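Long-range contacts in metallo-beta-lactamase (Chryseobacterium indologenes, PDB 3L6N), which hydrolyses the beta-lactam ring of penicillins, cephalosporins and carbapenems with the help of bound zinc ions, and so confers resistance to these antibiotics: residues A[35-40]-A[63-68]; A[92-97]-A[113-118]; A[158-163]-A[210-215]. All blocks are in the same frame, centred on the assembly; numbering follows the deposited sequence.

Interaction 1 (A[35-40]-A[63-68]); sequences YLVTKK and KRHNLP
A tyrosine and a histidine meet tip to tip: Tyr35 OH lies 2.8 Å from His65 NE2 in a hydrogen bond that either partner could donate. The contact packs the end of helix 54-65, and the turn after it, against strand 27-38 of the larger sheet in the alpha/beta fold of the metallo-beta-lactamases. The hydroxyl sits at the edge of the imidazole, near its plane, and the two rings meet rim to rim, with planes 77° apart and neither lying over the face of the other. Histidine suits the place because its nitrogen answers the phenol while its faces take aliphatic groups. Val37 CG2 stands over the centre of one face, 3.7 Å from the centroid in a CH-pi contact, and Arg64 CG lies above the opposite face, nearer the rim. His16 of strand 15-24 adds a third ring, stacked on Tyr35 and meeting His65 steeply. Asn66, whose positive phi asparagine tolerates well, ends the helix and lets Leu67 turn back to the strand. The two methyl branches of Val37 divide the work: with CG1 anti to the backbone N (chi1 179°), that methyl reaches Leu67 CD1 at 3.9 Å, and the same CD1 rests 3.6 Å from Thr38 O.

Interaction 2 (A[92-97]-A[113-118]); sequences GIKTYA and STEIIK
The aliphatic part of Glu115 lies over one face of the Tyr96 ring, with Glu115 CB 3.5 Å from both CD2 and CE2 of Tyr96. Glu115 CG stands over the same face in a CH-pi contact, offset toward the rim, while the carboxylate is turned 52° from the ring plane. The bend at chi2 (-64°) carries the carboxylate carbon across toward Lys94, whose extended chain crosses it at a slant. The two residues Tyr96 and Glu115 are paired in parallel strands, 94-97 and the edge strand 115-116, joined through helix 99-107 in a beta-alpha-beta unit. Phe73 of the neighbouring strand 69-73 stacks on Tyr96, so the flat ring suits a place beside both an aromatic neighbour and the Glu115 stem. Backbone bonds knit the pair: Glu115 N to Thr95 O (2.8 Å), Ala97 N to Glu115 O and Ile117 N to Ala97 O (2.9 Å). Small Ala97 leaves room for Ser113, whose hydroxyl donates to Glu115 O at 2.7 Å, reaching it from the face opposite to Ala97 N; Ser113 OG also bonds to Asn102 of the helix. Just before the edge strand, Thr114 N donates to Thr95 OG1 (3.0 Å), which is also bonded to Asn89. Thr114 OG1 donates to Glu115 OE1 on its anti side. One water donates to both Ile93 O and Thr114 OG1; a second accepts from Lys94 NZ and donates to Glu115 OE2. Lys94 NZ and Glu115 OE2 are 4.8 Å apart, too far for direct contact; the water links them, and the nearby ammonium would probably favour a charged carboxylate.

Interaction 3 (A[158-163]-A[210-215]); sequences CLVKSN and EHTLEL. With ZN (zinc ion), chain C.
The loop that carries a zinc ligand into the active site packs against the C-terminal helix 208-217, where Lys161 and Thr212 form the closest link. Lys161 N donates to Thr212 OG1 at 2.9 Å, with an N-H...O angle of 136°, well short of straight. Thr212 OG1, anti to the carbonyl carbon (chi1 -57°), is also bonded to His208 O one turn back in the helix; threonine can thus serve the helix and the incoming loop with one hydroxyl, while its methyl CG2 faces Leu159 O and Lys161 CG. The side chains of Lys161 and Thr212 cross at about a right angle, and Leu215 CD1 packs 4.0 Å from Lys161 CB, extending the apolar part of the contact one turn further on.

At the other end, His211 uses ND1 to donate to Ser162 O at 3.2 Å, the oxygen lying 22° out of the ring plane. Asn163 O sits above one face of that imidazole, offset toward the rim. In the metallo-beta-lactamase fold this loop follows strand 153-157, and its first residue, Cys158, binds zinc through SG at 2.2 Å. Asp80 and His200 complete the protein ligands of that ion, and a water is bound to it at 2.1 Å. The thiolate of cysteine is well matched to zinc.

Lys161, which probably helps to bind the beta-lactam, starts toward the helix, but its chain is bent at chi2 and chi3 and the ammonium end leads away; NZ makes a weak hydrogen bond to Leu168 O. A long, flexible lysine suits this double task, since its first carbons, CB and CG, lie against Thr212 and Leu215.

The three contacts follow one another along the chain, each closing before the next opens. Interactions 1 and 2 both reach the larger mixed sheet, with centres about 18 Å apart: the first brings helix 54-65 to strand 27-38, the second adds the outermost strand 115-116 beside strand 94-97. Interaction 3 lies on the opposite side of the chain's centre, about 31 Å from interaction 1 and about 28 Å from interaction 2 between centres, and joins the loop after strand 153-157 of the smaller sheet to the C-terminal helix 208-217. None touches another. Interaction 3 alone includes a zinc ligand, whereas the other two assemble the sheet-and-helix framework of the enzyme's other half.

Interaction 1 (A[35-40]-A[63-68])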
ATOM      1  N   TYR A  35      -4.038   2.436   6.857  1.00  3.33           N
ATOM      2  CA  TYR A  35      -3.480   2.195   8.179  1.00  3.74           C
ATOM      3  C   TYR A  35      -4.417   1.405   9.067  1.00  3.97           C
ATOM      4  O   TYR A  35      -5.622   1.422   8.879  1.00  4.33           O
ATOM      5  CB  TYR A  35      -2.988   3.490   8.849  1.00  4.08           C
ATOM      6  CG  TYR A  35      -4.014   4.483   9.375  1.00  3.95           C
ATOM      7  CD1 TYR A  35      -4.727   4.240  10.557  1.00  2.00           C
ATOM      8  CD2 TYR A  35      -4.207   5.716   8.731  1.00  3.85           C
ATOM      9  CE1 TYR A  35      -5.639   5.198  11.079  1.00  2.00           C
ATOM     10  CE2 TYR A  35      -5.108   6.649   9.225  1.00  4.48           C
ATOM     11  CZ  TYR A  35      -5.811   6.401  10.390  1.00  3.00           C
ATOM     12  OH  TYR A  35      -6.680   7.348  10.874  1.00  4.40           O
ATOM     13  N   LEU A  36      -3.845   0.691  10.027  1.00  3.83           N
ATOM     14  CA  LEU A  36      -4.635  -0.189  10.886  1.00  4.31           C
ATOM     15  C   LEU A  36      -4.379   0.165  12.341  1.00  4.20           C
ATOM     16  O   LEU A  36      -3.243   0.133  12.798  1.00  4.90           O
ATOM     17  CB  LEU A  36      -4.261  -1.653  10.613  1.00  4.30           C
ATOM     18  CG  LEU A  36      -4.966  -2.756  11.416  1.00  5.26           C
ATOM     19  CD1 LEU A  36      -6.459  -2.770  11.188  1.00  6.77           C
ATOM     20  CD2 LEU A  36      -4.338  -4.106  11.040  1.00  8.58           C
ATOM     21  N   VAL A  37      -5.446   0.532  13.055  1.00  4.41           N
ATOM     22  CA  VAL A  37      -5.336   0.861  14.480  1.00  4.87           C
ATOM     23  C   VAL A  37      -5.297  -0.454  15.245  1.00  6.00           C
ATOM     24  O   VAL A  37      -6.100  -1.332  14.973  1.00  7.88           O
ATOM     25  CB  VAL A  37      -6.535   1.671  14.954  1.00  5.04           C
ATOM     26  CG1 VAL A  37      -6.412   1.965  16.432  1.00  5.35           C
ATOM     27  CG2 VAL A  37      -6.613   2.992  14.172  1.00  4.93           C
ATOM     28  N   THR A  38      -4.339  -0.586  16.155  1.00  6.32           N
ATOM     29  CA  THR A  38      -4.248  -1.787  17.003  1.00  6.88           C
ATOM     30  C   THR A  38      -4.134  -1.334  18.446  1.00  7.77           C
ATOM     31  O   THR A  38      -3.891  -0.161  18.712  1.00  8.47           O
ATOM     32  CB  THR A  38      -3.027  -2.702  16.649  1.00  6.68           C
ATOM     33  OG1 THR A  38      -1.866  -2.300  17.391  1.00  6.63           O
ATOM     34  CG2 THR A  38      -2.714  -2.688  15.136  1.00  6.61           C
ATOM     35  N   LYS A  39      -4.289  -2.267  19.382  1.00  8.75           N
ATOM     36  CA  LYS A  39      -4.136  -1.942  20.803  1.00  9.89           C
ATOM     37  C   LYS A  39      -2.736  -1.455  21.196  1.00 10.54           C
ATOM     38  O   LYS A  39      -2.567  -0.820  22.243  1.00 11.16           O
ATOM     39  CB  LYS A  39      -4.523  -3.157  21.656  1.00 10.17           C
ATOM     40  CG  LYS A  39      -5.988  -3.495  21.634  1.00 12.81           C
ATOM     41  CD  LYS A  39      -6.241  -4.759  22.465  1.00 16.94           C
ATOM     42  CE  LYS A  39      -7.635  -4.785  23.046  1.00 21.34           C
ATOM     43  NZ  LYS A  39      -8.687  -4.972  22.014  1.00 24.45           N
ATOM     44  N   LYS A  40      -1.740  -1.733  20.354  1.00 10.14           N
ATOM     45  CA  LYS A  40      -0.359  -1.355  20.628  1.00 10.90           C
ATOM     46  C   LYS A  40       0.156  -0.261  19.701  1.00 10.13           C
ATOM     47  O   LYS A  40       1.364   0.012  19.651  1.00 11.45           O
ATOM     48  CB  LYS A  40       0.565  -2.586  20.572  1.00 11.57           C
ATOM     49  CG  LYS A  40       0.311  -3.597  21.677  1.00 14.66           C
ATOM     50  CD  LYS A  40       0.859  -3.118  23.018  1.00 19.26           C
ATOM     51  CE  LYS A  40       0.236  -3.878  24.191  1.00 22.20           C
ATOM     52  NZ  LYS A  40       0.446  -5.351  24.097  1.00 25.51           N
ATOM     53  N   LYS A  63      -3.575  12.587  17.145  1.00  8.00           N
ATOM     54  CA  LYS A  63      -4.735  13.368  17.591  1.00  8.50           C
ATOM     55  C   LYS A  63      -6.041  12.570  17.468  1.00  7.99           C
ATOM     56  O   LYS A  63      -6.911  12.643  18.348  1.00  8.04           O
ATOM     57  CB  LYS A  63      -4.812  14.675  16.797  1.00  9.04           C
ATOM     58  CG  LYS A  63      -5.909  15.638  17.226  1.00 12.54           C
ATOM     59  CD  LYS A  63      -5.805  16.906  16.386  1.00 16.85           C
ATOM     60  CE  LYS A  63      -7.027  17.788  16.533  1.00 20.18           C
ATOM     61  NZ  LYS A  63      -6.882  19.000  15.673  1.00 22.07           N
ATOM     62  N   ARG A  64      -6.159  11.798  16.385  1.00  6.94           N
ATOM     63  CA  ARG A  64      -7.365  11.028  16.088  1.00  6.64           C
ATOM     64  C   ARG A  64      -7.529   9.841  17.022  1.00  6.22           C
ATOM     65  O   ARG A  64      -8.627   9.585  17.513  1.00  6.62           O
ATOM     66  CB  ARG A  64      -7.332  10.524  14.636  1.00  6.84           C
ATOM     67  CG  ARG A  64      -8.655   9.990  14.113  1.00  7.77           C
ATOM     68  CD  ARG A  64      -8.551   9.866  12.591  1.00  9.99           C
ATOM     69  NE  ARG A  64      -9.763   9.334  11.962  1.00 13.06           N
ATOM     70  CZ  ARG A  64     -10.463   9.958  11.020  1.00 13.49           C
ATOM     71  NH1 ARG A  64     -10.096  11.166  10.600  1.00 15.34           N
ATOM     72  NH2 ARG A  64     -11.531   9.372  10.490  1.00 15.95           N
ATOM     73  N   HIS A  65      -6.433   9.130  17.263  1.00  6.11           N
ATOM     74  CA  HIS A  65      -6.497   7.837  17.948  1.00  5.89           C
ATOM     75  C   HIS A  65      -5.770   7.774  19.281  1.00  6.06           C
ATOM     76  O   HIS A  65      -5.878   6.775  19.991  1.00  6.32           O
ATOM     77  CB  HIS A  65      -5.953   6.743  17.029  1.00  5.65           C
ATOM     78  CG  HIS A  65      -6.629   6.690  15.698  1.00  4.66           C
ATOM     79  ND1 HIS A  65      -7.939   6.285  15.546  1.00  5.53           N
ATOM     80  CD2 HIS A  65      -6.181   7.001  14.458  1.00  5.47           C
ATOM     81  CE1 HIS A  65      -8.267   6.343  14.267  1.00  4.63           C
ATOM     82  NE2 HIS A  65      -7.216   6.763  13.585  1.00  4.36           N
ATOM     83  N   ASN A  66      -5.031   8.831  19.605  1.00  6.52           N
ATOM     84  CA  ASN A  66      -4.190   8.871  20.814  1.00  6.69           C
ATOM     85  C   ASN A  66      -3.115   7.778  20.828  1.00  7.23           C
ATOM     86  O   ASN A  66      -2.669   7.315  21.895  1.00  7.13           O
ATOM     87  CB  ASN A  66      -5.068   8.814  22.073  1.00  6.51           C
ATOM     88  CG  ASN A  66      -4.471   9.585  23.231  1.00  7.27           C
ATOM     89  OD1 ASN A  66      -3.448  10.245  23.083  1.00  9.35           O
ATOM     90  ND2 ASN A  66      -5.123   9.520  24.394  1.00  7.98           N
ATOM     91  N   LEU A  67      -2.720   7.368  19.626  1.00  7.03           N
ATOM     92  CA  LEU A  67      -1.743   6.304  19.435  1.00  7.58           C
ATOM     93  C   LEU A  67      -0.650   6.706  18.460  1.00  7.65           C
ATOM     94  O   LEU A  67      -0.893   7.478  17.528  1.00  8.37           O
ATOM     95  CB  LEU A  67      -2.435   5.035  18.941  1.00  7.90           C
ATOM     96  CG  LEU A  67      -3.271   4.312  20.002  1.00  9.83           C
ATOM     97  CD1 LEU A  67      -4.234   3.340  19.342  1.00 13.92           C
ATOM     98  CD2 LEU A  67      -2.383   3.596  21.006  1.00 12.04           C
ATOM     99  N   PRO A  68       0.560   6.177  18.670  1.00  7.67           N
ATOM    100  CA  PRO A  68       1.682   6.413  17.781  1.00  7.82           C
ATOM    101  C   PRO A  68       1.664   5.416  16.629  1.00  7.34           C
ATOM    102  O   PRO A  68       1.015   4.370  16.715  1.00  6.86           O
ATOM    103  CB  PRO A  68       2.884   6.133  18.688  1.00  8.02           C
ATOM    104  CG  PRO A  68       2.414   5.052  19.590  1.00  7.81           C
ATOM    105  CD  PRO A  68       0.949   5.355  19.835  1.00  8.01           C
TER

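Interaction 2 (A[92-97]-A[113-118])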
ATOM      1  N   GLY A  92      12.999   4.995  15.404  1.00 13.74           N
ATOM      2  CA  GLY A  92      12.871   3.688  16.051  1.00 13.11           C
ATOM      3  C   GLY A  92      11.562   2.964  15.767  1.00 12.78           C
ATOM      4  O   GLY A  92      11.203   2.006  16.458  1.00 13.90           O
ATOM      5  N   ILE A  93      10.851   3.423  14.742  1.00 11.56           N
ATOM      6  CA  ILE A  93       9.629   2.761  14.294  1.00 10.84           C
ATOM      7  C   ILE A  93      10.037   1.635  13.357  1.00 10.18           C
ATOM      8  O   ILE A  93      10.724   1.866  12.361  1.00 10.03           O
ATOM      9  CB  ILE A  93       8.681   3.753  13.586  1.00 10.65           C
ATOM     10  CG1 ILE A  93       8.213   4.839  14.570  1.00 10.81           C
ATOM     11  CG2 ILE A  93       7.475   3.020  12.952  1.00 10.28           C
ATOM     12  CD1 ILE A  93       7.586   6.044  13.905  1.00 10.31           C
ATOM     13  N   LYS A  94       9.630   0.418  13.697  1.00  9.88           N
ATOM     14  CA  LYS A  94       9.934  -0.751  12.883  1.00  9.76           C
ATOM     15  C   LYS A  94       9.372  -0.596  11.467  1.00  9.05           C
ATOM     16  O   LYS A  94       8.212  -0.221  11.284  1.00  8.87           O
ATOM     17  CB  LYS A  94       9.371  -2.005  13.533  1.00 10.58           C
ATOM     18  CG  LYS A  94      10.088  -2.401  14.813  1.00 13.22           C
ATOM     19  CD  LYS A  94       9.621  -3.748  15.287  1.00 16.45           C
ATOM     20  CE  LYS A  94      10.468  -4.221  16.465  1.00 20.05           C
ATOM     21  NZ  LYS A  94      10.035  -5.572  16.913  1.00 21.80           N
ATOM     22  N   THR A  95      10.212  -0.867  10.479  1.00  7.99           N
ATOM     23  CA  THR A  95       9.783  -0.852   9.087  1.00  7.22           C
ATOM     24  C   THR A  95       9.925  -2.241   8.488  1.00  7.24           C
ATOM     25  O   THR A  95      10.852  -2.995   8.844  1.00  7.33           O
ATOM     26  CB  THR A  95      10.599   0.143   8.257  1.00  7.40           C
ATOM     27  OG1 THR A  95      11.999  -0.129   8.426  1.00  7.06           O
ATOM     28  CG2 THR A  95      10.296   1.568   8.694  1.00  6.23           C
ATOM     29  N   TYR A  96       9.018  -2.559   7.567  1.00  6.54           N
ATOM     30  CA  TYR A  96       8.886  -3.909   7.027  1.00  6.70           C
ATOM     31  C   TYR A  96       8.837  -3.879   5.515  1.00  6.75           C
ATOM     32  O   TYR A  96       8.033  -3.142   4.917  1.00  6.97           O
ATOM     33  CB  TYR A  96       7.603  -4.570   7.542  1.00  7.12           C
ATOM     34  CG  TYR A  96       7.585  -4.883   9.024  1.00  9.48           C
ATOM     35  CD1 TYR A  96       7.322  -3.889   9.959  1.00 12.07           C
ATOM     36  CD2 TYR A  96       7.790  -6.186   9.475  1.00 13.04           C
ATOM     37  CE1 TYR A  96       7.295  -4.166  11.315  1.00 14.29           C
ATOM     38  CE2 TYR A  96       7.760  -6.475  10.839  1.00 14.00           C
ATOM     39  CZ  TYR A  96       7.512  -5.459  11.741  1.00 15.24           C
ATOM     40  OH  TYR A  96       7.478  -5.725  13.091  1.00 18.27           O
ATOM     41  N   ALA A  97       9.686  -4.692   4.891  1.00  6.45           N
ATOM     42  CA  ALA A  97       9.685  -4.855   3.439  1.00  6.13           C
ATOM     43  C   ALA A  97      10.167  -6.252   3.120  1.00  6.21           C
ATOM     44  O   ALA A  97      10.855  -6.881   3.930  1.00  6.66           O
ATOM     45  CB  ALA A  97      10.603  -3.825   2.774  1.00  5.90           C
ATOM     46  N   SER A 113      14.335  -1.525   4.956  1.00  9.09           N
ATOM     47  CA  SER A 113      13.560  -1.822   6.162  1.00  9.39           C
ATOM     48  C   SER A 113      14.450  -2.423   7.249  1.00 10.12           C
ATOM     49  O   SER A 113      15.555  -2.917   6.963  1.00 10.77           O
ATOM     50  CB  SER A 113      12.412  -2.785   5.852  1.00  9.42           C
ATOM     51  OG  SER A 113      12.912  -4.079   5.557  1.00  7.66           O
ATOM     52  N   THR A 114      13.975  -2.378   8.486  1.00 10.09           N
ATOM     53  CA  THR A 114      14.715  -3.013   9.585  1.00 10.50           C
ATOM     54  C   THR A 114      14.213  -4.430   9.853  1.00 10.93           C
ATOM     55  O   THR A 114      14.898  -5.223  10.504  1.00 11.48           O
ATOM     56  CB  THR A 114      14.690  -2.165  10.865  1.00 10.08           C
ATOM     57  OG1 THR A 114      13.332  -1.907  11.250  1.00 11.60           O
ATOM     58  CG2 THR A 114      15.425  -0.851  10.651  1.00 10.73           C
ATOM     59  N   GLU A 115      13.019  -4.752   9.345  1.00 10.54           N
ATOM     60  CA  GLU A 115      12.459  -6.092   9.453  1.00 11.12           C
ATOM     61  C   GLU A 115      12.109  -6.637   8.077  1.00 10.79           C
ATOM     62  O   GLU A 115      11.719  -5.887   7.187  1.00  9.99           O
ATOM     63  CB  GLU A 115      11.197  -6.118  10.334  1.00 11.36           C
ATOM     64  CG  GLU A 115      11.142  -5.094  11.471  1.00 14.95           C
ATOM     65  CD  GLU A 115      12.218  -5.286  12.521  1.00 18.88           C
ATOM     66  OE1 GLU A 115      12.806  -4.267  12.955  1.00 21.80           O
ATOM     67  OE2 GLU A 115      12.471  -6.446  12.910  1.00 21.57           O
ATOM     68  N   ILE A 116      12.213  -7.952   7.923  1.00 10.80           N
ATOM     69  CA  ILE A 116      11.970  -8.610   6.641  1.00 10.87           C
ATOM     70  C   ILE A 116      10.633  -9.329   6.633  1.00 11.11           C
ATOM     71  O   ILE A 116      10.373 -10.204   7.473  1.00 11.33           O
ATOM     72  CB  ILE A 116      13.097  -9.637   6.307  1.00 10.86           C
ATOM     73  CG1 ILE A 116      14.478  -8.995   6.465  1.00 11.43           C
ATOM     74  CG2 ILE A 116      12.881 -10.273   4.921  1.00 10.96           C
ATOM     75  CD1 ILE A 116      14.689  -7.741   5.667  1.00 13.60           C
ATOM     76  N   ILE A 117       9.787  -8.972   5.670  1.00 10.55           N
ATOM     77  CA  ILE A 117       8.463  -9.577   5.548  1.00 10.66           C
ATOM     78  C   ILE A 117       8.551 -11.058   5.178  1.00 10.68           C
ATOM     79  O   ILE A 117       9.272 -11.441   4.251  1.00 11.20           O
ATOM     80  CB  ILE A 117       7.588  -8.841   4.500  1.00 10.05           C
ATOM     81  CG1 ILE A 117       7.282  -7.418   4.992  1.00 10.55           C
ATOM     82  CG2 ILE A 117       6.296  -9.633   4.192  1.00 10.82           C
ATOM     83  CD1 ILE A 117       6.533  -6.564   3.970  1.00  9.67           C
ATOM     84  N   LYS A 118       7.819 -11.883   5.921  1.00 11.24           N
ATOM     85  CA  LYS A 118       7.592 -13.267   5.517  1.00 11.57           C
ATOM     86  C   LYS A 118       6.234 -13.346   4.836  1.00 11.35           C
ATOM     87  O   LYS A 118       5.189 -13.176   5.470  1.00 11.74           O
ATOM     88  CB  LYS A 118       7.634 -14.207   6.726  1.00 11.51           C
ATOM     89  CG  LYS A 118       8.973 -14.297   7.410  1.00 13.23           C
ATOM     90  CD  LYS A 118       8.929 -15.380   8.470  1.00 14.19           C
ATOM     91  CE  LYS A 118      10.320 -15.734   8.939  1.00 15.23           C
ATOM     92  NZ  LYS A 118      10.254 -16.774  10.009  1.00 15.81           N
TER
HETATM   93  O   HOH W   1      13.107   0.654  12.426  1.00 18.88           O
HETATM   94  O   HOH W   2      11.205  -7.312  15.259  1.00 37.32           O

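Interaction 3 (A[158-163]-A[210-215])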
ATOM      1  N   CYS A 158      -0.471  -1.126  -6.183  0.70  6.81           N
ATOM      2  CA  CYS A 158      -0.399  -0.640  -7.543  0.70  6.76           C
ATOM      3  C   CYS A 158      -0.468  -1.784  -8.566  0.70  6.83           C
ATOM      4  O   CYS A 158      -0.552  -1.547  -9.772  0.70  7.04           O
ATOM      5  CB  CYS A 158       0.822   0.271  -7.686  0.70  7.08           C
ATOM      6  SG  CYS A 158       0.904   1.452  -6.273  0.70  5.30           S
ATOM      7  N   LEU A 159      -0.484  -3.020  -8.064  1.00  6.90           N
ATOM      8  CA  LEU A 159      -0.795  -4.203  -8.877  1.00  7.26           C
ATOM      9  C   LEU A 159      -2.228  -4.102  -9.426  1.00  7.96           C
ATOM     10  O   LEU A 159      -2.519  -4.582 -10.527  1.00  8.13           O
ATOM     11  CB  LEU A 159      -0.638  -5.461  -8.020  1.00  7.34           C
ATOM     12  CG  LEU A 159      -1.018  -6.824  -8.618  1.00  7.60           C
ATOM     13  CD1 LEU A 159      -0.087  -7.177  -9.791  1.00  7.74           C
ATOM     14  CD2 LEU A 159      -0.960  -7.884  -7.535  1.00  9.65           C
ATOM     15  N   VAL A 160      -3.111  -3.470  -8.656  1.00  7.26           N
ATOM     16  CA  VAL A 160      -4.501  -3.293  -9.049  1.00  7.96           C
ATOM     17  C   VAL A 160      -4.757  -1.861  -9.497  1.00  8.40           C
ATOM     18  O   VAL A 160      -4.574  -0.903  -8.737  1.00  8.09           O
ATOM     19  CB  VAL A 160      -5.465  -3.659  -7.901  1.00  7.39           C
ATOM     20  CG1 VAL A 160      -6.935  -3.483  -8.344  1.00  7.99           C
ATOM     21  CG2 VAL A 160      -5.215  -5.087  -7.429  1.00  7.72           C
ATOM     22  N   LYS A 161      -5.174  -1.723 -10.749  1.00  9.51           N
ATOM     23  CA  LYS A 161      -5.597  -0.438 -11.295  1.00 10.16           C
ATOM     24  C   LYS A 161      -7.027  -0.103 -10.884  1.00 10.28           C
ATOM     25  O   LYS A 161      -7.854  -1.001 -10.738  1.00 10.47           O
ATOM     26  CB  LYS A 161      -5.519  -0.461 -12.829  1.00 10.64           C
ATOM     27  CG  LYS A 161      -4.140  -0.816 -13.390  1.00 12.45           C
ATOM     28  CD  LYS A 161      -3.068   0.177 -12.952  1.00 15.12           C
ATOM     29  CE  LYS A 161      -3.355   1.583 -13.440  1.00 16.29           C
ATOM     30  NZ  LYS A 161      -2.434   2.595 -12.843  1.00 19.69           N
ATOM     31  N   SER A 162      -7.305   1.191 -10.735  1.00 11.12           N
ATOM     32  CA  SER A 162      -8.642   1.692 -10.414  1.00 11.56           C
ATOM     33  C   SER A 162      -9.562   1.565 -11.616  1.00 12.50           C
ATOM     34  O   SER A 162      -9.128   1.757 -12.756  1.00 12.04           O
ATOM     35  CB  SER A 162      -8.563   3.171 -10.027  1.00 11.96           C
ATOM     36  OG  SER A 162      -9.845   3.758  -9.865  1.00 11.55           O
ATOM     37  N   ASN A 163     -10.835   1.290 -11.338  1.00 12.80           N
ATOM     38  CA  ASN A 163     -11.900   1.369 -12.346  1.00 14.35           C
ATOM     39  C   ASN A 163     -11.910   2.696 -13.125  1.00 14.82           C
ATOM     40  O   ASN A 163     -12.452   2.765 -14.238  1.00 14.79           O
ATOM     41  CB  ASN A 163     -13.275   1.084 -11.706  1.00 14.04           C
ATOM     42  CG  ASN A 163     -13.687   2.125 -10.654  1.00 15.96           C
ATOM     43  OD1 ASN A 163     -13.531   3.337 -10.850  1.00 19.13           O
ATOM     44  ND2 ASN A 163     -14.247   1.648  -9.548  1.00 15.16           N
ATOM     45  N   GLU A 210     -11.313  -6.366 -12.774  1.00 15.05           N
ATOM     46  CA  GLU A 210     -11.738  -6.557 -14.159  1.00 15.61           C
ATOM     47  C   GLU A 210     -11.232  -5.441 -15.052  1.00 15.13           C
ATOM     48  O   GLU A 210     -10.853  -5.679 -16.207  1.00 15.94           O
ATOM     49  CB  GLU A 210     -13.264  -6.678 -14.262  1.00 15.64           C
ATOM     50  CG  GLU A 210     -13.808  -8.036 -13.838  1.00 18.94           C
ATOM     51  CD  GLU A 210     -13.152  -9.201 -14.574  1.00 21.64           C
ATOM     52  OE1 GLU A 210     -13.050  -9.166 -15.829  1.00 25.00           O
ATOM     53  OE2 GLU A 210     -12.734 -10.157 -13.891  1.00 23.55           O
ATOM     54  N   HIS A 211     -11.202  -4.219 -14.524  1.00 14.78           N
ATOM     55  CA  HIS A 211     -10.705  -3.105 -15.296  1.00 14.46           C
ATOM     56  C   HIS A 211      -9.192  -3.170 -15.515  1.00 14.39           C
ATOM     57  O   HIS A 211      -8.693  -2.701 -16.540  1.00 14.10           O
ATOM     58  CB  HIS A 211     -11.103  -1.760 -14.700  1.00 14.50           C
ATOM     59  CG  HIS A 211     -10.954  -0.634 -15.668  1.00 15.36           C
ATOM     60  ND1 HIS A 211     -10.089   0.418 -15.471  1.00 17.39           N
ATOM     61  CD2 HIS A 211     -11.528  -0.428 -16.877  1.00 15.91           C
ATOM     62  CE1 HIS A 211     -10.156   1.239 -16.503  1.00 17.47           C
ATOM     63  NE2 HIS A 211     -11.024   0.750 -17.369  1.00 18.07           N
ATOM     64  N   THR A 212      -8.474  -3.730 -14.540  1.00 14.41           N
ATOM     65  CA  THR A 212      -7.031  -3.958 -14.681  1.00 14.32           C
ATOM     66  C   THR A 212      -6.749  -4.875 -15.871  1.00 14.71           C
ATOM     67  O   THR A 212      -5.893  -4.569 -16.704  1.00 14.60           O
ATOM     68  CB  THR A 212      -6.395  -4.508 -13.384  1.00 14.67           C
ATOM     69  OG1 THR A 212      -6.653  -3.591 -12.317  1.00 14.70           O
ATOM     70  CG2 THR A 212      -4.876  -4.663 -13.536  1.00 14.68           C
ATOM     71  N   LEU A 213      -7.479  -5.983 -15.941  1.00 15.08           N
ATOM     72  CA  LEU A 213      -7.369  -6.915 -17.070  1.00 16.06           C
ATOM     73  C   LEU A 213      -7.690  -6.243 -18.404  1.00 16.42           C
ATOM     74  O   LEU A 213      -7.008  -6.471 -19.407  1.00 16.24           O
ATOM     75  CB  LEU A 213      -8.261  -8.133 -16.844  1.00 16.05           C
ATOM     76  CG  LEU A 213      -7.849  -9.056 -15.701  1.00 16.90           C
ATOM     77  CD1 LEU A 213      -8.913 -10.091 -15.402  1.00 18.39           C
ATOM     78  CD2 LEU A 213      -6.507  -9.727 -15.996  1.00 17.80           C
ATOM     79  N   GLU A 214      -8.718  -5.399 -18.411  1.00 16.88           N
ATOM     80  CA  GLU A 214      -9.060  -4.644 -19.609  1.00 17.55           C
ATOM     81  C   GLU A 214      -7.937  -3.715 -20.079  1.00 17.58           C
ATOM     82  O   GLU A 214      -7.597  -3.687 -21.270  1.00 17.78           O
ATOM     83  CB  GLU A 214     -10.359  -3.865 -19.407  1.00 17.44           C
ATOM     84  CG  GLU A 214     -10.818  -3.183 -20.666  1.00 19.10           C
ATOM     85  CD  GLU A 214     -12.183  -2.543 -20.530  1.00 18.99           C
ATOM     86  OE1 GLU A 214     -12.393  -1.509 -21.181  1.00 20.87           O
ATOM     87  OE2 GLU A 214     -13.037  -3.070 -19.788  1.00 19.92           O
ATOM     88  N   LEU A 215      -7.346  -2.964 -19.149  1.00 17.30           N
ATOM     89  CA  LEU A 215      -6.259  -2.044 -19.491  1.00 17.15           C
ATOM     90  C   LEU A 215      -5.024  -2.788 -20.002  1.00 17.41           C
ATOM     91  O   LEU A 215      -4.306  -2.288 -20.869  1.00 17.47           O
ATOM     92  CB  LEU A 215      -5.893  -1.163 -18.291  1.00 16.83           C
ATOM     93  CG  LEU A 215      -6.915  -0.098 -17.873  1.00 15.95           C
ATOM     94  CD1 LEU A 215      -6.509   0.529 -16.538  1.00 15.74           C
ATOM     95  CD2 LEU A 215      -7.099   0.984 -18.939  1.00 16.06           C
TER
HETATM   96 ZN    ZN C 302       1.920   3.273  -6.985  0.70 12.23          ZN
HETATM   97  O   HOH W   3       3.908   3.106  -7.576  1.00 10.54           O